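Local structure of conserved domain protein (Bacillus anthracis, 3FBQ) at residues D50-S55 against S175-Y180; Q64-D69 against I124-R129; D113-R118 against L141-M146; D193-E198 against P244-R249; L205-S210 against K232-A237. The protein is of unknown function, a Bacillus anthracis protein made mostly of antiparallel beta sheets with sequence families of the E-set clan. All blocks are in the same frame, centred on the assembly; numbering follows the deposited sequence.

Interaction 1 (D50-S55 against S175-Y180)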
# COMPACT_ATOMS: atom_id res chain seq x y z
N ASP A 50 4.76 23.77 -8.51
CA ASP A 50 5.76 24.32 -9.44
C ASP A 50 5.08 24.54 -10.76
O ASP A 50 5.60 25.25 -11.57
CB ASP A 50 6.83 23.20 -9.75
CG ASP A 50 8.19 23.51 -9.24
OD1 ASP A 50 8.43 24.69 -8.98
OD2 ASP A 50 9.07 22.60 -9.12
N GLY A 51 4.00 23.84 -11.04
CA GLY A 51 3.74 23.48 -12.43
C GLY A 51 4.41 22.15 -12.76
O GLY A 51 3.90 21.35 -13.59
N ARG A 52 5.54 21.89 -12.11
CA ARG A 52 6.24 20.66 -12.39
C ARG A 52 6.02 19.71 -11.25
O ARG A 52 5.76 18.52 -11.47
CB ARG A 52 7.74 20.87 -12.61
CG ARG A 52 8.59 19.58 -12.70
CD ARG A 52 8.13 18.47 -13.71
NE ARG A 52 7.83 19.04 -15.02
CZ ARG A 52 7.27 18.38 -16.05
NH1 ARG A 52 7.03 18.99 -17.17
NH2 ARG A 52 6.97 17.09 -15.97
N THR A 53 6.19 20.22 -10.03
CA THR A 53 6.17 19.37 -8.86
C THR A 53 5.16 19.91 -7.82
O THR A 53 4.89 21.13 -7.76
CB THR A 53 7.61 18.91 -8.36
OG1 THR A 53 7.65 18.99 -6.95
CG2 THR A 53 8.78 19.69 -8.90
N LEU A 54 4.51 19.02 -7.08
CA LEU A 54 3.50 19.42 -6.12
C LEU A 54 4.02 19.02 -4.76
O LEU A 54 4.47 17.89 -4.57
CB LEU A 54 2.22 18.70 -6.41
CG LEU A 54 1.21 18.66 -5.28
CD1 LEU A 54 0.37 19.96 -5.13
CD2 LEU A 54 0.31 17.41 -5.48
N SER A 55 4.06 19.97 -3.83
CA SER A 55 4.64 19.67 -2.55
C SER A 55 3.59 20.02 -1.57
O SER A 55 2.85 21.01 -1.71
CB SER A 55 5.96 20.39 -2.27
OG SER A 55 6.64 20.74 -3.47
N SER A 175 11.71 29.25 -6.49
CA SER A 175 12.65 28.19 -6.85
C SER A 175 12.83 28.18 -8.36
O SER A 175 12.17 28.91 -9.09
CB SER A 175 12.14 26.83 -6.35
OG SER A 175 10.98 26.44 -7.09
N PHE A 176 13.81 27.40 -8.81
CA PHE A 176 14.03 27.21 -10.26
C PHE A 176 14.43 25.80 -10.61
O PHE A 176 15.07 25.14 -9.81
CB PHE A 176 15.03 28.24 -10.82
CG PHE A 176 16.48 27.92 -10.56
CD1 PHE A 176 17.19 28.59 -9.57
CD2 PHE A 176 17.14 26.99 -11.32
CE1 PHE A 176 18.54 28.34 -9.33
CE2 PHE A 176 18.47 26.70 -11.06
CZ PHE A 176 19.19 27.40 -10.09
N ILE A 177 14.13 25.34 -11.81
CA ILE A 177 14.34 23.90 -12.21
C ILE A 177 15.28 23.67 -13.37
O ILE A 177 15.14 24.30 -14.40
CB ILE A 177 13.02 23.23 -12.58
CG1 ILE A 177 11.99 23.38 -11.45
CG2 ILE A 177 13.25 21.78 -12.95
CD1 ILE A 177 10.62 23.03 -11.90
N LEU A 178 16.24 22.78 -13.22
CA LEU A 178 17.06 22.37 -14.39
C LEU A 178 16.66 20.99 -14.95
O LEU A 178 16.78 19.98 -14.27
CB LEU A 178 18.56 22.40 -14.07
CG LEU A 178 19.11 23.76 -13.63
CD1 LEU A 178 20.57 23.61 -13.30
CD2 LEU A 178 18.91 24.92 -14.59
N TYR A 179 16.20 20.98 -16.19
CA TYR A 179 15.93 19.73 -16.86
C TYR A 179 17.11 19.31 -17.71
O TYR A 179 17.67 20.08 -18.49
CB TYR A 179 14.80 19.94 -17.81
CG TYR A 179 13.51 20.27 -17.17
CD1 TYR A 179 12.60 19.25 -16.80
CD2 TYR A 179 13.12 21.63 -16.97
CE1 TYR A 179 11.39 19.55 -16.27
CE2 TYR A 179 11.87 21.94 -16.42
CZ TYR A 179 11.02 20.89 -16.08
OH TYR A 179 9.79 21.19 -15.54
N TYR A 180 17.44 18.05 -17.62
CA TYR A 180 18.56 17.58 -18.39
C TYR A 180 18.64 16.03 -18.44
O TYR A 180 17.77 15.34 -17.88
CB TYR A 180 19.80 18.19 -17.77
CG TYR A 180 20.09 17.58 -16.43
CD1 TYR A 180 19.42 18.02 -15.28
CD2 TYR A 180 21.02 16.52 -16.32
CE1 TYR A 180 19.69 17.41 -14.03
CE2 TYR A 180 21.30 15.92 -15.08
CZ TYR A 180 20.64 16.36 -13.96
OH TYR A 180 20.97 15.77 -12.78

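Interaction 2 (Q64-D69 against I124-R129)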
# COMPACT_ATOMS: atom_id res chain seq x y z
N GLN A 64 -1.90 7.97 20.92
CA GLN A 64 -1.18 6.72 21.09
C GLN A 64 0.04 6.66 20.18
O GLN A 64 0.01 7.14 19.04
CB GLN A 64 -2.10 5.53 20.82
CG GLN A 64 -2.30 5.22 19.35
CD GLN A 64 -1.88 3.82 18.98
OE1 GLN A 64 -1.99 2.89 19.78
NE2 GLN A 64 -1.40 3.64 17.75
N ASP A 65 1.12 6.07 20.68
CA ASP A 65 2.46 6.36 20.17
C ASP A 65 2.61 5.90 18.73
O ASP A 65 2.29 4.77 18.38
CB ASP A 65 3.52 5.69 21.05
CG ASP A 65 4.15 6.65 22.04
OD1 ASP A 65 3.39 7.28 22.81
OD2 ASP A 65 5.39 6.77 22.05
N LEU A 66 3.11 6.80 17.88
CA LEU A 66 3.58 6.42 16.55
C LEU A 66 4.99 5.86 16.61
O LEU A 66 5.44 5.18 15.69
CB LEU A 66 3.53 7.62 15.60
CG LEU A 66 2.14 8.03 15.09
CD1 LEU A 66 1.41 6.82 14.52
CD2 LEU A 66 1.33 8.68 16.20
N GLY A 67 5.70 6.15 17.70
CA GLY A 67 7.08 5.79 17.83
C GLY A 67 7.94 6.67 16.95
O GLY A 67 7.61 7.83 16.75
N ASP A 68 9.01 6.09 16.41
CA ASP A 68 10.15 6.81 15.87
C ASP A 68 10.11 6.98 14.36
O ASP A 68 10.62 7.96 13.81
CB ASP A 68 11.45 6.10 16.28
CG ASP A 68 12.03 6.68 17.58
OD1 ASP A 68 12.43 7.89 17.60
OD2 ASP A 68 12.05 5.94 18.58
N ASP A 69 9.52 6.01 13.67
CA ASP A 69 9.50 6.10 12.22
C ASP A 69 8.20 5.54 11.67
O ASP A 69 8.20 4.46 11.04
CB ASP A 69 10.71 5.39 11.59
CG ASP A 69 11.87 6.31 11.33
OD1 ASP A 69 11.62 7.39 10.74
OD2 ASP A 69 13.02 5.97 11.68
N ILE A 124 -1.23 3.40 8.82
CA ILE A 124 -0.04 3.92 9.48
C ILE A 124 0.58 2.73 10.12
O ILE A 124 -0.01 2.13 11.03
CB ILE A 124 -0.41 4.85 10.63
CG1 ILE A 124 -1.40 5.90 10.13
CG2 ILE A 124 0.83 5.54 11.12
CD1 ILE A 124 -0.84 6.78 8.99
N GLU A 125 1.74 2.34 9.64
CA GLU A 125 2.44 1.27 10.32
C GLU A 125 3.20 1.96 11.40
O GLU A 125 3.61 3.11 11.23
CB GLU A 125 3.48 0.67 9.44
CG GLU A 125 3.06 -0.40 8.57
CD GLU A 125 4.23 -1.31 8.35
OE1 GLU A 125 4.97 -1.07 7.38
OE2 GLU A 125 4.49 -2.20 9.18
N ILE A 126 3.39 1.26 12.50
CA ILE A 126 4.15 1.69 13.64
C ILE A 126 5.13 0.55 13.80
O ILE A 126 4.88 -0.46 14.51
CB ILE A 126 3.31 1.78 14.91
CG1 ILE A 126 2.16 2.80 14.73
CG2 ILE A 126 4.20 2.13 16.06
CD1 ILE A 126 0.83 2.36 15.32
N PRO A 127 6.24 0.68 13.08
CA PRO A 127 7.15 -0.43 13.17
C PRO A 127 7.62 -0.62 14.62
O PRO A 127 7.75 -1.76 15.06
CB PRO A 127 8.26 -0.03 12.22
CG PRO A 127 7.59 0.90 11.24
CD PRO A 127 6.67 1.70 12.11
N ASP A 128 7.84 0.46 15.39
CA ASP A 128 8.31 0.27 16.80
C ASP A 128 7.40 -0.73 17.49
O ASP A 128 7.87 -1.67 18.06
CB ASP A 128 8.36 1.58 17.60
CG ASP A 128 9.50 2.51 17.19
OD1 ASP A 128 10.05 2.36 16.07
OD2 ASP A 128 9.86 3.41 18.00
N ARG A 129 6.08 -0.56 17.38
CA ARG A 129 5.12 -1.43 18.05
C ARG A 129 4.51 -2.54 17.19
O ARG A 129 3.51 -3.11 17.56
CB ARG A 129 4.05 -0.57 18.72
CG ARG A 129 3.80 -1.00 20.19
CD ARG A 129 3.98 0.15 21.22
NE ARG A 129 4.71 1.32 20.70
CZ ARG A 129 6.02 1.38 20.42
NH1 ARG A 129 6.81 0.30 20.60
NH2 ARG A 129 6.56 2.52 19.96
O HOH W 1 7.82 3.23 14.67

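Interaction 3 (D113-R118 against L141-M146)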
# COMPACT_ATOMS: atom_id res chain seq x y z
N ASP A 113 -1.15 23.71 -15.34
CA ASP A 113 -1.60 24.92 -14.63
C ASP A 113 -2.41 24.56 -13.38
O ASP A 113 -2.20 25.12 -12.33
CB ASP A 113 -2.35 25.87 -15.57
CG ASP A 113 -1.49 26.33 -16.76
OD1 ASP A 113 -0.23 26.24 -16.73
OD2 ASP A 113 -2.07 26.81 -17.75
N LYS A 114 -3.30 23.60 -13.51
CA LYS A 114 -4.02 23.04 -12.37
C LYS A 114 -3.53 21.61 -12.16
O LYS A 114 -3.45 20.87 -13.11
CB LYS A 114 -5.55 23.12 -12.61
CG LYS A 114 -6.08 24.56 -12.37
CD LYS A 114 -7.41 24.89 -13.10
CE LYS A 114 -7.82 26.39 -12.90
NZ LYS A 114 -9.11 26.88 -13.61
N VAL A 115 -3.14 21.24 -10.95
CA VAL A 115 -2.81 19.85 -10.64
C VAL A 115 -3.94 19.28 -9.80
O VAL A 115 -4.15 19.75 -8.69
CB VAL A 115 -1.52 19.70 -9.78
CG1 VAL A 115 -1.28 18.21 -9.39
CG2 VAL A 115 -0.31 20.23 -10.48
N ASN A 116 -4.64 18.28 -10.30
CA ASN A 116 -5.61 17.54 -9.51
C ASN A 116 -4.94 16.38 -8.83
O ASN A 116 -4.34 15.51 -9.47
CB ASN A 116 -6.73 17.02 -10.42
CG ASN A 116 -7.23 18.11 -11.37
OD1 ASN A 116 -7.85 19.10 -10.93
ND2 ASN A 116 -6.98 17.94 -12.70
N PHE A 117 -5.02 16.31 -7.53
CA PHE A 117 -4.35 15.14 -6.94
C PHE A 117 -5.21 14.44 -5.90
O PHE A 117 -6.20 15.04 -5.48
CB PHE A 117 -3.01 15.56 -6.37
CG PHE A 117 -3.15 16.51 -5.27
CD1 PHE A 117 -3.21 16.05 -3.97
CD2 PHE A 117 -3.33 17.88 -5.53
CE1 PHE A 117 -3.36 16.94 -2.91
CE2 PHE A 117 -3.48 18.82 -4.47
CZ PHE A 117 -3.48 18.34 -3.15
N ARG A 118 -4.87 13.20 -5.53
CA ARG A 118 -5.57 12.57 -4.40
C ARG A 118 -4.54 12.03 -3.49
O ARG A 118 -3.61 11.30 -3.91
CB ARG A 118 -6.57 11.45 -4.77
CG ARG A 118 -7.26 11.68 -6.13
CD ARG A 118 -8.79 11.53 -6.24
NE ARG A 118 -9.25 10.14 -6.11
CZ ARG A 118 -10.48 9.67 -6.39
NH1 ARG A 118 -11.46 10.46 -6.86
NH2 ARG A 118 -10.74 8.37 -6.18
N LEU A 141 -8.20 16.98 -4.10
CA LEU A 141 -8.32 18.41 -4.35
C LEU A 141 -7.48 18.90 -5.54
O LEU A 141 -6.55 18.22 -5.97
CB LEU A 141 -8.07 19.19 -3.03
CG LEU A 141 -6.86 18.73 -2.22
CD1 LEU A 141 -5.88 19.79 -2.39
CD2 LEU A 141 -7.14 18.57 -0.74
N THR A 142 -7.79 20.03 -6.14
CA THR A 142 -6.91 20.41 -7.26
C THR A 142 -6.22 21.76 -6.89
O THR A 142 -6.84 22.63 -6.29
CB THR A 142 -7.69 20.49 -8.55
OG1 THR A 142 -8.40 21.70 -8.57
CG2 THR A 142 -8.80 19.41 -8.58
N VAL A 143 -4.94 21.92 -7.22
CA VAL A 143 -4.24 23.18 -6.93
C VAL A 143 -3.81 23.95 -8.21
O VAL A 143 -3.31 23.36 -9.14
CB VAL A 143 -2.98 22.94 -6.03
CG1 VAL A 143 -1.93 22.20 -6.81
CG2 VAL A 143 -2.41 24.24 -5.54
N LYS A 144 -4.02 25.27 -8.21
CA LYS A 144 -3.42 26.14 -9.20
C LYS A 144 -1.92 26.29 -8.97
O LYS A 144 -1.48 26.58 -7.86
CB LYS A 144 -4.10 27.52 -9.18
CG LYS A 144 -3.88 28.33 -10.45
CD LYS A 144 -4.79 29.55 -10.49
CE LYS A 144 -4.18 30.67 -11.31
NZ LYS A 144 -4.66 30.64 -12.72
N SER A 145 -1.15 26.10 -10.03
CA SER A 145 0.31 26.23 -9.96
C SER A 145 0.75 27.67 -9.92
O SER A 145 0.19 28.51 -10.60
CB SER A 145 0.92 25.63 -11.21
OG SER A 145 0.67 24.24 -11.32
N MET A 146 1.81 27.96 -9.18
CA MET A 146 2.49 29.22 -9.39
C MET A 146 3.02 29.26 -10.83
O MET A 146 3.31 28.21 -11.39
CB MET A 146 3.50 29.60 -8.26
CG MET A 146 4.68 28.70 -7.94
SD MET A 146 5.60 29.25 -6.42
CE MET A 146 4.97 30.83 -6.57

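Interaction 4 (D193-E198 against P244-R249)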
# COMPACT_ATOMS: atom_id res chain seq x y z
N ASP A 193 28.07 0.17 -14.66
CA ASP A 193 26.69 -0.32 -14.58
C ASP A 193 25.82 0.62 -13.76
O ASP A 193 24.62 0.38 -13.60
CB ASP A 193 26.66 -1.73 -13.98
CG ASP A 193 27.21 -2.78 -14.92
OD1 ASP A 193 26.97 -2.67 -16.14
OD2 ASP A 193 27.88 -3.72 -14.44
N SER A 194 26.43 1.68 -13.24
CA SER A 194 25.69 2.69 -12.49
C SER A 194 26.29 4.08 -12.70
O SER A 194 26.98 4.61 -11.83
CB SER A 194 25.68 2.35 -11.00
OG SER A 194 25.74 3.52 -10.21
N VAL A 195 26.02 4.66 -13.87
CA VAL A 195 26.39 6.05 -14.13
C VAL A 195 25.32 7.01 -13.64
O VAL A 195 24.15 6.89 -14.02
CB VAL A 195 26.64 6.29 -15.63
CG1 VAL A 195 27.32 7.63 -15.85
CG2 VAL A 195 27.48 5.16 -16.22
N ASP A 196 25.72 7.96 -12.80
CA ASP A 196 24.78 8.84 -12.16
C ASP A 196 25.30 10.26 -12.23
O ASP A 196 26.34 10.57 -11.63
CB ASP A 196 24.62 8.39 -10.71
CG ASP A 196 23.78 9.33 -9.92
OD1 ASP A 196 24.18 9.64 -8.78
OD2 ASP A 196 22.74 9.78 -10.45
N VAL A 197 24.58 11.12 -12.94
CA VAL A 197 25.06 12.49 -13.24
C VAL A 197 24.40 13.58 -12.40
O VAL A 197 23.25 13.93 -12.63
CB VAL A 197 24.89 12.89 -14.72
CG1 VAL A 197 25.70 14.06 -15.00
CG2 VAL A 197 25.31 11.80 -15.63
N GLU A 198 25.17 14.13 -11.47
CA GLU A 198 24.75 15.15 -10.55
C GLU A 198 25.21 16.47 -11.08
O GLU A 198 26.28 16.51 -11.66
CB GLU A 198 25.49 14.97 -9.23
CG GLU A 198 24.59 15.06 -8.02
CD GLU A 198 23.78 13.78 -7.87
OE1 GLU A 198 22.62 13.89 -7.40
OE2 GLU A 198 24.31 12.67 -8.24
N PRO A 244 28.66 19.14 -13.97
CA PRO A 244 28.22 17.74 -13.93
C PRO A 244 29.22 16.85 -13.19
O PRO A 244 30.32 16.63 -13.69
CB PRO A 244 28.15 17.33 -15.41
CG PRO A 244 28.42 18.57 -16.22
CD PRO A 244 29.16 19.50 -15.32
N ARG A 245 28.85 16.39 -12.00
CA ARG A 245 29.60 15.37 -11.26
C ARG A 245 29.12 14.01 -11.72
O ARG A 245 27.92 13.78 -11.80
CB ARG A 245 29.37 15.54 -9.76
CG ARG A 245 30.27 16.59 -9.13
CD ARG A 245 29.54 17.47 -8.08
NE ARG A 245 30.14 18.81 -7.94
CZ ARG A 245 31.44 19.13 -8.17
NH1 ARG A 245 32.34 18.20 -8.53
NH2 ARG A 245 31.85 20.40 -8.03
N VAL A 246 30.02 13.10 -12.07
CA VAL A 246 29.56 11.80 -12.59
C VAL A 246 30.07 10.70 -11.69
O VAL A 246 31.27 10.61 -11.52
CB VAL A 246 30.04 11.56 -14.03
CG1 VAL A 246 29.75 10.14 -14.47
CG2 VAL A 246 29.37 12.48 -14.97
N HIS A 247 29.19 9.88 -11.12
CA HIS A 247 29.60 8.83 -10.16
C HIS A 247 29.40 7.44 -10.74
O HIS A 247 28.27 6.94 -10.85
CB HIS A 247 28.90 8.94 -8.78
CG HIS A 247 28.48 10.33 -8.43
ND1 HIS A 247 29.38 11.37 -8.27
CD2 HIS A 247 27.25 10.87 -8.24
CE1 HIS A 247 28.72 12.48 -7.98
NE2 HIS A 247 27.42 12.21 -7.96
N LEU A 248 30.53 6.83 -11.09
CA LEU A 248 30.58 5.54 -11.76
C LEU A 248 30.87 4.42 -10.78
O LEU A 248 31.69 4.57 -9.88
CB LEU A 248 31.68 5.57 -12.78
CG LEU A 248 31.52 6.83 -13.59
CD1 LEU A 248 32.91 7.35 -13.96
CD2 LEU A 248 30.63 6.53 -14.77
N ARG A 249 30.19 3.31 -10.99
CA ARG A 249 30.27 2.20 -10.06
C ARG A 249 30.19 0.86 -10.80
O ARG A 249 29.78 0.82 -11.96
CB ARG A 249 29.15 2.35 -9.03
CG ARG A 249 29.60 2.82 -7.65
CD ARG A 249 29.73 4.35 -7.43
NE ARG A 249 29.56 4.70 -6.01
CZ ARG A 249 29.70 5.91 -5.46
NH1 ARG A 249 30.03 6.98 -6.20
NH2 ARG A 249 29.50 6.06 -4.15

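Interaction 5 (L205-S210 against K232-A237)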
# COMPACT_ATOMS: atom_id res chain seq x y z
N LEU A 205 28.58 34.84 -10.19
CA LEU A 205 28.35 35.94 -9.26
C LEU A 205 28.89 35.62 -7.88
O LEU A 205 28.86 36.45 -6.97
CB LEU A 205 26.85 36.26 -9.18
CG LEU A 205 26.49 37.65 -8.67
CD1 LEU A 205 27.56 38.67 -9.05
CD2 LEU A 205 25.13 38.08 -9.19
N GLY A 206 29.40 34.40 -7.71
CA GLY A 206 29.76 33.89 -6.40
C GLY A 206 28.92 32.71 -5.98
O GLY A 206 29.45 31.69 -5.52
N ASN A 207 27.61 32.83 -6.14
CA ASN A 207 26.66 32.05 -5.36
C ASN A 207 26.48 30.63 -5.78
O ASN A 207 26.62 30.28 -6.95
CB ASN A 207 25.29 32.66 -5.42
CG ASN A 207 25.29 34.13 -5.14
OD1 ASN A 207 24.91 34.93 -5.99
ND2 ASN A 207 25.71 34.50 -3.92
N ASP A 208 26.12 29.83 -4.78
CA ASP A 208 25.88 28.42 -4.94
C ASP A 208 24.38 28.18 -4.76
O ASP A 208 23.70 28.96 -4.08
CB ASP A 208 26.66 27.66 -3.90
CG ASP A 208 27.34 26.41 -4.48
OD1 ASP A 208 26.73 25.26 -4.53
OD2 ASP A 208 28.52 26.60 -4.87
N TYR A 209 23.86 27.13 -5.36
CA TYR A 209 22.48 26.80 -5.18
C TYR A 209 22.32 25.37 -4.66
O TYR A 209 22.79 24.39 -5.30
CB TYR A 209 21.72 27.05 -6.49
CG TYR A 209 21.73 28.52 -6.81
CD1 TYR A 209 22.79 29.10 -7.53
CD2 TYR A 209 20.71 29.36 -6.33
CE1 TYR A 209 22.82 30.46 -7.79
CE2 TYR A 209 20.75 30.73 -6.57
CZ TYR A 209 21.80 31.26 -7.32
OH TYR A 209 21.82 32.60 -7.57
N SER A 210 21.72 25.30 -3.47
CA SER A 210 21.09 24.08 -2.95
C SER A 210 19.90 23.69 -3.81
O SER A 210 19.13 24.56 -4.30
CB SER A 210 20.60 24.25 -1.50
OG SER A 210 21.70 24.26 -0.57
N LYS A 232 15.63 29.90 -4.91
CA LYS A 232 15.34 31.20 -5.52
C LYS A 232 16.61 31.65 -6.23
O LYS A 232 17.62 31.93 -5.59
CB LYS A 232 15.00 32.23 -4.45
CG LYS A 232 13.86 33.09 -4.85
CD LYS A 232 13.94 34.43 -4.25
CE LYS A 232 12.96 35.40 -4.87
NZ LYS A 232 13.10 35.71 -6.35
N LEU A 233 16.58 31.60 -7.56
CA LEU A 233 17.55 32.28 -8.40
C LEU A 233 17.83 33.74 -7.99
O LEU A 233 16.92 34.51 -7.85
CB LEU A 233 17.02 32.30 -9.82
CG LEU A 233 17.95 32.88 -10.86
CD1 LEU A 233 19.34 32.21 -10.75
CD2 LEU A 233 17.35 32.64 -12.21
N ASN A 234 19.09 34.12 -7.84
CA ASN A 234 19.45 35.51 -7.47
C ASN A 234 19.19 36.53 -8.56
O ASN A 234 19.59 36.32 -9.69
CB ASN A 234 20.93 35.62 -7.04
CG ASN A 234 21.27 37.03 -6.58
OD1 ASN A 234 21.26 37.97 -7.38
ND2 ASN A 234 21.49 37.19 -5.28
N GLU A 235 18.54 37.63 -8.23
CA GLU A 235 18.00 38.53 -9.29
C GLU A 235 19.04 39.24 -10.15
O GLU A 235 18.74 39.63 -11.29
CB GLU A 235 17.00 39.55 -8.75
CG GLU A 235 15.61 38.97 -8.48
CD GLU A 235 14.81 38.54 -9.76
OE1 GLU A 235 14.82 39.28 -10.79
OE2 GLU A 235 14.11 37.49 -9.72
N ASN A 236 20.25 39.41 -9.59
CA ASN A 236 21.33 40.05 -10.30
C ASN A 236 22.18 39.07 -11.11
O ASN A 236 23.15 39.50 -11.73
CB ASN A 236 22.31 40.75 -9.34
CG ASN A 236 21.72 41.96 -8.63
OD1 ASN A 236 20.92 42.76 -9.18
ND2 ASN A 236 22.18 42.15 -7.38
N ALA A 237 21.88 37.78 -11.05
CA ALA A 237 22.59 36.77 -11.83
C ALA A 237 22.22 36.87 -13.31
O ALA A 237 21.05 37.03 -13.67
CB ALA A 237 22.27 35.37 -11.31

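Interaction 1 (D50-S55 against S175-Y180)
R52 and Y179 meet where the turn of a beta hairpin, the one linking strands 40-49 and 53-62, abuts one face of the eight-stranded antiparallel sheet. The turn is closed by the D50 N to T53 O backbone bond of 2.7 Å, while S175, I177 and Y179, alternate residues of strand 175-184, all turn their side chains to it. One side-chain hydrogen bond joins the segments: R52 NE donates to Y179 OH over 3.0 Å, bent to 138° at the hydrogen. The hydroxyl lies 29° out of the guanidinium plane, and that plane stands nearly perpendicular to the phenol ring. R52 CG is anti to its backbone N (chi1 171°), and the bends further along bring NE round to the ring edge. The other guanidinium nitrogens are held by carbonyls outside the pair, NH2 by H106 O and NH1 by D108 O, so NE, NH1 and NH2 each have an acceptor, which limits rotation of the head group.

Apolar contact centres on I177. Its CD1 lies 3.7 Å from R52 CB, the two side chains crossing at about a right angle, and its CG2 lies over one face of the Y179 ring, toward the rim. The same CD1 meets the D50 carboxylate tip to tip. Beside it, D50 OD1 lies 3.6 Å from S175 OG, a hydroxyl with a weak hydrogen bond to Y24 OH.

Interaction 2 (Q64-D69 against I124-R129)
L66 and G67 run past I126 and D128 with CA atoms under 6 Å apart, without any direct backbone-to-backbone hydrogen bond between the two segments. The backbones are instead joined through a water, which donates to L66 O and accepts from D128 N at 2.9 Å, with a weak third bond from D69 N. Among the side chains, L66 CD1 reaches I124 CG2 at 3.7 Å and also lies near I126 CG1, the L66 and I126 side chains crossing at about a right angle. I126 CG2 lies against L66 O, and I126 CD1 extends to Q64 NE2. These contacts lie at one end of a two-sheet beta arrangement: 64-69 is the link that passes from strand 53-62 of the five-stranded sheet to strand 71-78 of the three-stranded one, and it runs over the tip of the hairpin formed by strands 114-126 and 131-144.

The polar contacts gather round D128. D68 N makes a weak hydrogen bond to D128 OD2, 3.2 Å long and bent to 131°. G67, at a positive phi of 73°, lies next to this carboxylate, its CA 3.7 Å from OD2 and near the edge of the R129 guanidinium. D68 OD2 and D128 OD2, two acceptors, lie near each other without a hydrogen bond. D69 O approaches P127 CD, and K130 of the second subunit packs on D69, P127 and D128.

Interaction 3 (D113-R118 against L141-M146)
V115 pairs with V143, and F117 with L141, in a beta hairpin whose arms, strands 114-126 and 131-144, run antiparallel with segment axes 4.4 Å apart at 156°. Five backbone hydrogen bonds hold the register. The straightest is F117 N to L141 O, 174° at the hydrogen. V143 N to V115 O measures 2.7 Å.

The packed side carries V115, F117, L141 and V143. V115 CB is 3.9 Å from V143 CG1, and F117, with CG between its backbone N and carbonyl carbon (chi1 64°), lays one ring face over L141 O, its side chain beside that of L141 and pointing the same way. This face meets strands 40-49 and 53-62 of the five-stranded sheet: V143 on V47 and L54, F117 on L54 and I56.

The opposite face is the loose one. K114 and K144 stand out to solvent, their NZ atoms 5.9 Å apart, while N116 and T142 lie side by side in an overlap too tight in the model to interpret. Past the paired strands, S145 N still donates to D113 O at 2.7 Å, and S145 OG turns to K112 O and S49 OG.

Interaction 4 (D193-E198 against P244-R249)
H247 lies across from D196 and E198, on the face of the sheet that also carries R245, where strands 196-203 and 239-247 run antiparallel at 154°. Its CB lies 4.2 Å from D196 O and its CG 3.9 Å from the same oxygen. From there the ring reaches across. CD2 faces two carboxylates: D196 OD1 approaches it at 3.4 Å in the ring plane, and E198 OE2 is as near. At the tip, NE2 makes a weak hydrogen bond to E198 OE2, 3.2 Å long and bent to 129°; the E198 carboxylate is turned only 18° from the ring plane. NE2 is also close to E198 CB.

The backbone pairing is firm at one end, where E198 N donates to R245 O at 2.8 Å and R245 N donates back to E198 O. It loosens at the D196-H247 pair: H247 N bonds to D196 O, but the return bond is weak, and the segments rejoin through D193 N to R249 O. V197 and V246 share the other face, and beyond the strands V195 CG1 packs on L248 CD2, 3.7 Å away, and on V246 CG1. I162 of strand 162-171 touches V195 and L248, and Q182 of strand 175-184 touches V195 and V197, consistent with a sheet that curls on itself. Two nearby carboxylates at the imidazole edge would tend to favour a protonated ring, though its charge is not seen.

Interaction 5 (L205-S210 against K232-A237)
Y209 and N234 carry the polar part of this contact, where the residues before and at the start of strand 208-218 face the loop between strands 224-231 and 239-247. N234 N donates to Y209 OH at 3.1 Å with an angle of 153°. The ring edge meets the loop as well, Y209 CE2 lying 3.5 Å from K232 O, which is near the ring plane. The same hydroxyl is hydrogen-bonded to D203 OD2. N234 shapes the loop itself: with CG anti to the backbone N (chi1 -176°), its OD1 accepts from N236 N at 2.8 Å in an Asx turn, inside a type I beta turn closed by A237 N to N234 O. L205 adds van der Waals contact, its CD2 lying against the turn near A237 and 3.9 Å from N236 CB. Since Y209 OH takes up a backbone N-H and also meets a carboxylate, it probably donates its own hydrogen to D203 OD2, which would polarise the phenol and strengthen its hold on the turn's first residue.

Overall arrangement
From the N terminus, interaction 1 opens at 50-55 and closes only at 175-180, spanning a loop that contains interactions 2 and 3. Those two cross: 64-69 opens, 113-118 opens, 124-129 closes interaction 2 and 141-146 closes interaction 3, both using strand 114-126. Interaction 5 opens at 205-210 and closes at 232-237, inside interaction 4, which runs from 193-198 to 244-249; both lie at strands and connections of the eight-stranded sheet. Interaction 1 joins the turn of hairpin 40-49/53-62 to that sheet. L54 packs on V143 and F117 of interaction 3, while Y180 OH probably bonds to V197 O of interaction 4 and F176 touches Y209 and L233 of interaction 5. Interaction 2 touches none of the others.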